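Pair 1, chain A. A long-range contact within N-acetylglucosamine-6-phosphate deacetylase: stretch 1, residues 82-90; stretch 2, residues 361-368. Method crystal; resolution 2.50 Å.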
# COMPACT_ATOMS: atom_id res chain seq x y z
N LEU A 82 10.60 32.41 0.63
CA LEU A 82 9.59 31.49 1.13
C LEU A 82 8.25 32.13 1.50
O LEU A 82 7.19 31.48 1.40
CB LEU A 82 10.15 30.69 2.31
CG LEU A 82 11.25 29.75 1.82
CD1 LEU A 82 11.62 28.80 2.92
CD2 LEU A 82 10.77 28.97 0.60
N TYR A 83 8.28 33.39 1.93
CA TYR A 83 7.06 34.08 2.29
C TYR A 83 6.17 34.19 1.06
O TYR A 83 4.94 34.16 1.17
CB TYR A 83 7.37 35.47 2.86
CG TYR A 83 7.89 35.41 4.29
CD1 TYR A 83 7.27 34.59 5.25
CD2 TYR A 83 9.00 36.16 4.70
CE1 TYR A 83 7.74 34.53 6.56
CE2 TYR A 83 9.48 36.11 6.02
CZ TYR A 83 8.85 35.29 6.93
OH TYR A 83 9.31 35.19 8.20
N SER A 84 6.79 34.28 -0.12
CA SER A 84 6.03 34.37 -1.37
C SER A 84 5.43 33.02 -1.75
O SER A 84 4.76 32.91 -2.76
CB SER A 84 6.92 34.82 -2.52
OG SER A 84 7.84 33.80 -2.86
N GLN A 85 5.71 31.99 -0.95
CA GLN A 85 5.15 30.68 -1.20
C GLN A 85 4.21 30.35 -0.05
O GLN A 85 3.69 29.23 0.05
CB GLN A 85 6.27 29.64 -1.31
CG GLN A 85 7.12 29.80 -2.52
CD GLN A 85 6.31 29.76 -3.79
OE1 GLN A 85 5.56 28.82 -4.01
NE2 GLN A 85 6.44 30.77 -4.64
N GLY A 86 3.99 31.34 0.81
CA GLY A 86 3.11 31.18 1.96
C GLY A 86 3.73 30.42 3.12
O GLY A 86 3.05 30.14 4.10
N VAL A 87 5.03 30.09 3.00
CA VAL A 87 5.76 29.36 4.04
C VAL A 87 6.17 30.27 5.20
O VAL A 87 6.91 31.22 5.02
CB VAL A 87 7.05 28.72 3.48
CG1 VAL A 87 7.82 28.04 4.61
CG2 VAL A 87 6.70 27.68 2.36
N THR A 88 5.69 29.95 6.39
CA THR A 88 6.00 30.74 7.56
C THR A 88 6.89 30.02 8.60
O THR A 88 7.19 30.57 9.66
CB THR A 88 4.72 31.22 8.23
OG1 THR A 88 3.86 30.10 8.46
CG2 THR A 88 4.02 32.23 7.35
N THR A 89 7.27 28.78 8.32
CA THR A 89 8.16 28.02 9.19
C THR A 89 8.89 27.05 8.29
O THR A 89 8.28 26.33 7.50
CB THR A 89 7.43 27.18 10.28
OG1 THR A 89 6.66 28.03 11.13
CG2 THR A 89 8.46 26.46 11.15
N PHE A 90 10.22 27.04 8.39
CA PHE A 90 11.00 26.12 7.60
C PHE A 90 12.26 25.67 8.34
O PHE A 90 12.67 26.23 9.37
CB PHE A 90 11.33 26.71 6.23
CG PHE A 90 12.49 27.70 6.23
CD1 PHE A 90 13.76 27.31 5.77
CD2 PHE A 90 12.29 29.02 6.58
CE1 PHE A 90 14.80 28.25 5.64
CE2 PHE A 90 13.31 29.95 6.46
CZ PHE A 90 14.57 29.56 5.98
N ASN A 361 -3.41 30.22 -5.42
CA ASN A 361 -2.24 31.04 -5.71
C ASN A 361 -2.08 31.91 -4.46
O ASN A 361 -3.07 32.45 -3.95
CB ASN A 361 -2.47 31.93 -6.92
CG ASN A 361 -2.37 31.16 -8.23
OD1 ASN A 361 -1.41 30.40 -8.44
ND2 ASN A 361 -3.34 31.37 -9.12
N VAL A 362 -0.86 32.00 -3.96
CA VAL A 362 -0.62 32.81 -2.77
C VAL A 362 -0.78 34.27 -3.09
O VAL A 362 -0.24 34.76 -4.11
CB VAL A 362 0.79 32.64 -2.21
CG1 VAL A 362 0.94 33.52 -0.99
CG2 VAL A 362 1.07 31.16 -1.87
N VAL A 363 -1.53 34.97 -2.25
CA VAL A 363 -1.73 36.39 -2.45
C VAL A 363 -1.30 37.18 -1.21
O VAL A 363 -1.17 38.39 -1.26
CB VAL A 363 -3.21 36.70 -2.89
CG1 VAL A 363 -4.04 35.45 -2.85
CG2 VAL A 363 -3.84 37.75 -2.00
N MSE A 364 -1.04 36.51 -0.11
CA MSE A 364 -0.62 37.22 1.08
C MSE A 364 -0.18 36.28 2.18
O MSE A 364 -0.83 35.26 2.44
CB MSE A 364 -1.77 38.11 1.59
CG MSE A 364 -1.39 38.92 2.84
SE MSE A 364 -2.67 40.35 3.35
CE MSE A 364 -3.41 39.66 5.01
N THR A 365 0.93 36.62 2.82
CA THR A 365 1.45 35.79 3.89
C THR A 365 1.60 36.64 5.14
O THR A 365 1.99 37.80 5.07
CB THR A 365 2.83 35.18 3.48
OG1 THR A 365 2.67 34.44 2.26
CG2 THR A 365 3.36 34.24 4.55
N ILE A 366 1.27 36.05 6.27
CA ILE A 366 1.34 36.72 7.55
C ILE A 366 2.15 35.85 8.49
O ILE A 366 1.88 34.67 8.60
CB ILE A 366 -0.06 36.92 8.11
CG1 ILE A 366 -0.85 37.81 7.12
CG2 ILE A 366 -0.01 37.48 9.55
CD1 ILE A 366 -2.34 37.81 7.31
N LYS A 367 3.14 36.44 9.15
CA LYS A 367 4.02 35.75 10.11
C LYS A 367 3.86 36.57 11.38
O LYS A 367 4.13 37.77 11.37
CB LYS A 367 5.48 35.86 9.63
CG LYS A 367 6.37 34.68 9.87
CD LYS A 367 6.41 34.25 11.30
CE LYS A 367 7.29 33.02 11.45
NZ LYS A 367 6.79 32.02 12.44
N GLU A 368 3.43 35.96 12.48
CA GLU A 368 3.25 36.75 13.69
C GLU A 368 2.47 38.05 13.41
O GLU A 368 3.03 39.14 13.48
CB GLU A 368 4.62 37.15 14.27
CG GLU A 368 5.22 36.13 15.19
CD GLU A 368 4.37 35.89 16.43
OE1 GLU A 368 4.28 36.80 17.28
OE2 GLU A 368 3.78 34.79 16.56

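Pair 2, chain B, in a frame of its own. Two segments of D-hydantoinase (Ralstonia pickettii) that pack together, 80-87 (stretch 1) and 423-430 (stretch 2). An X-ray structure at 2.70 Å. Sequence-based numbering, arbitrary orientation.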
# COMPACT_ATOMS: atom_id res chain seq x y z
N ALA B 80 -20.18 23.92 -26.74
CA ALA B 80 -20.56 22.72 -26.02
C ALA B 80 -21.55 21.91 -26.86
O ALA B 80 -21.39 20.70 -27.05
CB ALA B 80 -21.18 23.08 -24.68
N ALA B 81 -22.58 22.58 -27.37
CA ALA B 81 -23.60 21.93 -28.18
C ALA B 81 -23.00 21.28 -29.41
O ALA B 81 -23.30 20.13 -29.73
CB ALA B 81 -24.66 22.93 -28.60
N CYS B 82 -22.14 22.02 -30.11
CA CYS B 82 -21.51 21.50 -31.30
C CYS B 82 -20.61 20.31 -30.97
O CYS B 82 -20.22 19.56 -31.85
CB CYS B 82 -20.68 22.59 -31.98
SG CYS B 82 -21.68 23.90 -32.74
N GLY B 83 -20.30 20.16 -29.68
CA GLY B 83 -19.45 19.07 -29.25
C GLY B 83 -20.24 17.90 -28.68
O GLY B 83 -19.65 16.93 -28.20
N GLY B 84 -21.56 18.00 -28.71
CA GLY B 84 -22.40 16.93 -28.21
C GLY B 84 -22.76 17.04 -26.75
O GLY B 84 -23.32 16.09 -26.19
N THR B 85 -22.46 18.17 -26.12
CA THR B 85 -22.77 18.35 -24.70
C THR B 85 -23.98 19.26 -24.55
O THR B 85 -23.97 20.40 -25.00
CB THR B 85 -21.57 18.93 -23.94
OG1 THR B 85 -20.50 17.97 -23.92
CG2 THR B 85 -21.94 19.28 -22.50
N THR B 86 -25.02 18.74 -23.90
CA THR B 86 -26.27 19.47 -23.71
C THR B 86 -26.53 20.05 -22.32
O THR B 86 -27.44 20.87 -22.15
CB THR B 86 -27.47 18.59 -24.10
OG1 THR B 86 -27.44 17.37 -23.33
CG2 THR B 86 -27.43 18.26 -25.58
N THR B 87 -25.78 19.62 -21.32
CA THR B 87 -25.93 20.15 -19.98
C THR B 87 -24.55 20.48 -19.45
O THR B 87 -23.56 19.84 -19.79
CB THR B 87 -26.63 19.18 -19.02
OG1 THR B 87 -27.99 19.00 -19.43
CG2 THR B 87 -26.63 19.74 -17.60
N VAL B 423 -17.63 11.48 -34.70
CA VAL B 423 -17.97 12.89 -34.53
C VAL B 423 -19.45 13.15 -34.25
O VAL B 423 -20.32 12.43 -34.74
CB VAL B 423 -17.56 13.66 -35.80
CG1 VAL B 423 -18.03 15.10 -35.73
CG2 VAL B 423 -16.06 13.60 -35.98
N PRO B 424 -19.75 14.18 -33.43
CA PRO B 424 -21.15 14.52 -33.11
C PRO B 424 -21.71 15.15 -34.38
O PRO B 424 -21.06 16.00 -34.99
CB PRO B 424 -21.02 15.56 -31.99
CG PRO B 424 -19.63 15.36 -31.46
CD PRO B 424 -18.82 15.03 -32.67
N LYS B 425 -22.92 14.75 -34.78
CA LYS B 425 -23.49 15.30 -36.01
C LYS B 425 -24.65 16.26 -35.80
O LYS B 425 -24.61 17.39 -36.28
CB LYS B 425 -23.88 14.18 -36.97
CG LYS B 425 -22.69 13.64 -37.74
CD LYS B 425 -21.99 14.79 -38.42
CE LYS B 425 -20.86 14.33 -39.32
NZ LYS B 425 -20.21 15.50 -39.97
N THR B 426 -25.69 15.81 -35.11
CA THR B 426 -26.81 16.69 -34.85
C THR B 426 -27.17 16.51 -33.38
O THR B 426 -27.13 15.39 -32.86
CB THR B 426 -28.02 16.39 -35.78
OG1 THR B 426 -28.78 15.29 -35.27
CG2 THR B 426 -27.55 16.06 -37.17
N VAL B 427 -27.50 17.62 -32.72
CA VAL B 427 -27.83 17.61 -31.30
C VAL B 427 -29.21 18.17 -30.98
O VAL B 427 -29.65 19.16 -31.58
CB VAL B 427 -26.78 18.44 -30.52
CG1 VAL B 427 -27.03 18.34 -29.02
CG2 VAL B 427 -25.39 17.96 -30.88
N LEU B 428 -29.88 17.54 -30.02
CA LEU B 428 -31.20 17.97 -29.58
C LEU B 428 -31.18 18.32 -28.10
O LEU B 428 -30.62 17.58 -27.28
CB LEU B 428 -32.25 16.88 -29.82
CG LEU B 428 -32.71 16.63 -31.26
CD1 LEU B 428 -31.61 15.96 -32.05
CD2 LEU B 428 -33.96 15.75 -31.24
N LEU B 429 -31.80 19.44 -27.76
CA LEU B 429 -31.89 19.90 -26.38
C LEU B 429 -33.36 19.89 -26.03
O LEU B 429 -34.13 20.69 -26.55
CB LEU B 429 -31.33 21.32 -26.26
CG LEU B 429 -31.48 22.01 -24.90
CD1 LEU B 429 -30.83 21.18 -23.80
CD2 LEU B 429 -30.85 23.40 -24.96
N ARG B 430 -33.77 18.99 -25.14
CA ARG B 430 -35.17 18.91 -24.77
C ARG B 430 -36.08 18.94 -25.99
O ARG B 430 -37.05 19.70 -26.04
CB ARG B 430 -35.53 20.04 -23.81
CG ARG B 430 -35.36 19.65 -22.35
CD ARG B 430 -35.62 20.78 -21.38
NE ARG B 430 -34.68 21.88 -21.55
CZ ARG B 430 -34.94 22.98 -22.26
NH1 ARG B 430 -36.12 23.13 -22.85
NH2 ARG B 430 -34.02 23.94 -22.37

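Pairs 1 and 2 share one backbone arrangement: a helix end turns through a glycine into a strand, and this turn and strand pack against a second strand distant in sequence. The central 14 residues superpose with an RMSD of 0.4 Å over N, CA and C. The match runs from Leu A82 to Thr A89 on Ala B80 to Thr B87, and from Asn A361 to Glu A368 on Val B423 to Arg B430. The axes of the two strands come within 7.4 Å of each other in pair 1 and 7.8 Å in pair 2. The contact buries 380 Å² in pair 1 and 303 Å² in pair 2, both sides summed.

The turn is held by equivalent backbone hydrogen bonds. In pair 1 Gly A86 N donates to Tyr A83 O (3.0 Å) and Val A87 N to Leu A82 O (3.0 Å); in pair 2 Gly B84 N donates to Ala B81 O (2.9 Å) and Thr B85 N to Ala B80 O (2.9 Å). Gly A86 matches Gly B84, both with positive phi (78° and 90°), which favours glycine. A CB would also fit only snugly: 3.5 Å from Val A362 CG2 on Gly A86, 3.6 Å from Pro B424 CB on Gly B84. On Gly B84 it would in addition be jammed against the carbonyl O of the preceding residue.

Opposite the turn, Val A362 matches Pro B424. Val A362 CG2 comes within 3.7 Å of Gln A85 C, while the proline ring brings Pro B424 CG to 3.6 Å from Gly B83 O, so a branched chain and a closed ring cover the same stretch of backbone.

Thr A365 and Val B427, nearly identical in shape, have side-chain centres 0.5 Å apart, yet differ in chemistry. Thr A365 OG1 donates a hydrogen bond to Tyr A83 O at 2.5 Å, tying the strand to the start of the turn. Val B427 has a methyl instead: its CG2 lies 3.2 Å from Ala B81 O, a close methyl-to-carbonyl approach that is not a hydrogen bond, and pair 2 has no hydrogen bond between its stretches.

Thr A88 and Thr B86 are the most faithful match, with side-chain centres 0.2 Å apart and chi1 in p. Each turns its methyl onto the opposite strand: Thr A88 CG2 is 3.5 Å from Thr A365 CG2, and Thr B86 CG2 is 3.5 Å from Val B427 CG1.

At the far end Lys A367 matches Leu B429. The CB of Lys A367 points toward the first stretch, and its chain runs past the threonine, with CE 3.0 Å from Thr A88 O. Leu B429 starts sideways, but its end comes nearer, and CD1 reaches 3.8 Å from Thr B86 O. The first stretch covers 72 Å² of the lysine and 32 Å² of the leucine. Part of the difference is Tyr A83, whose OH lies 3.4 Å from Lys A367 CG; its counterpart Ala B81 has no ring to reach that far, its CB coming no nearer to the second stretch than 5.2 Å, to Val B427 CG1.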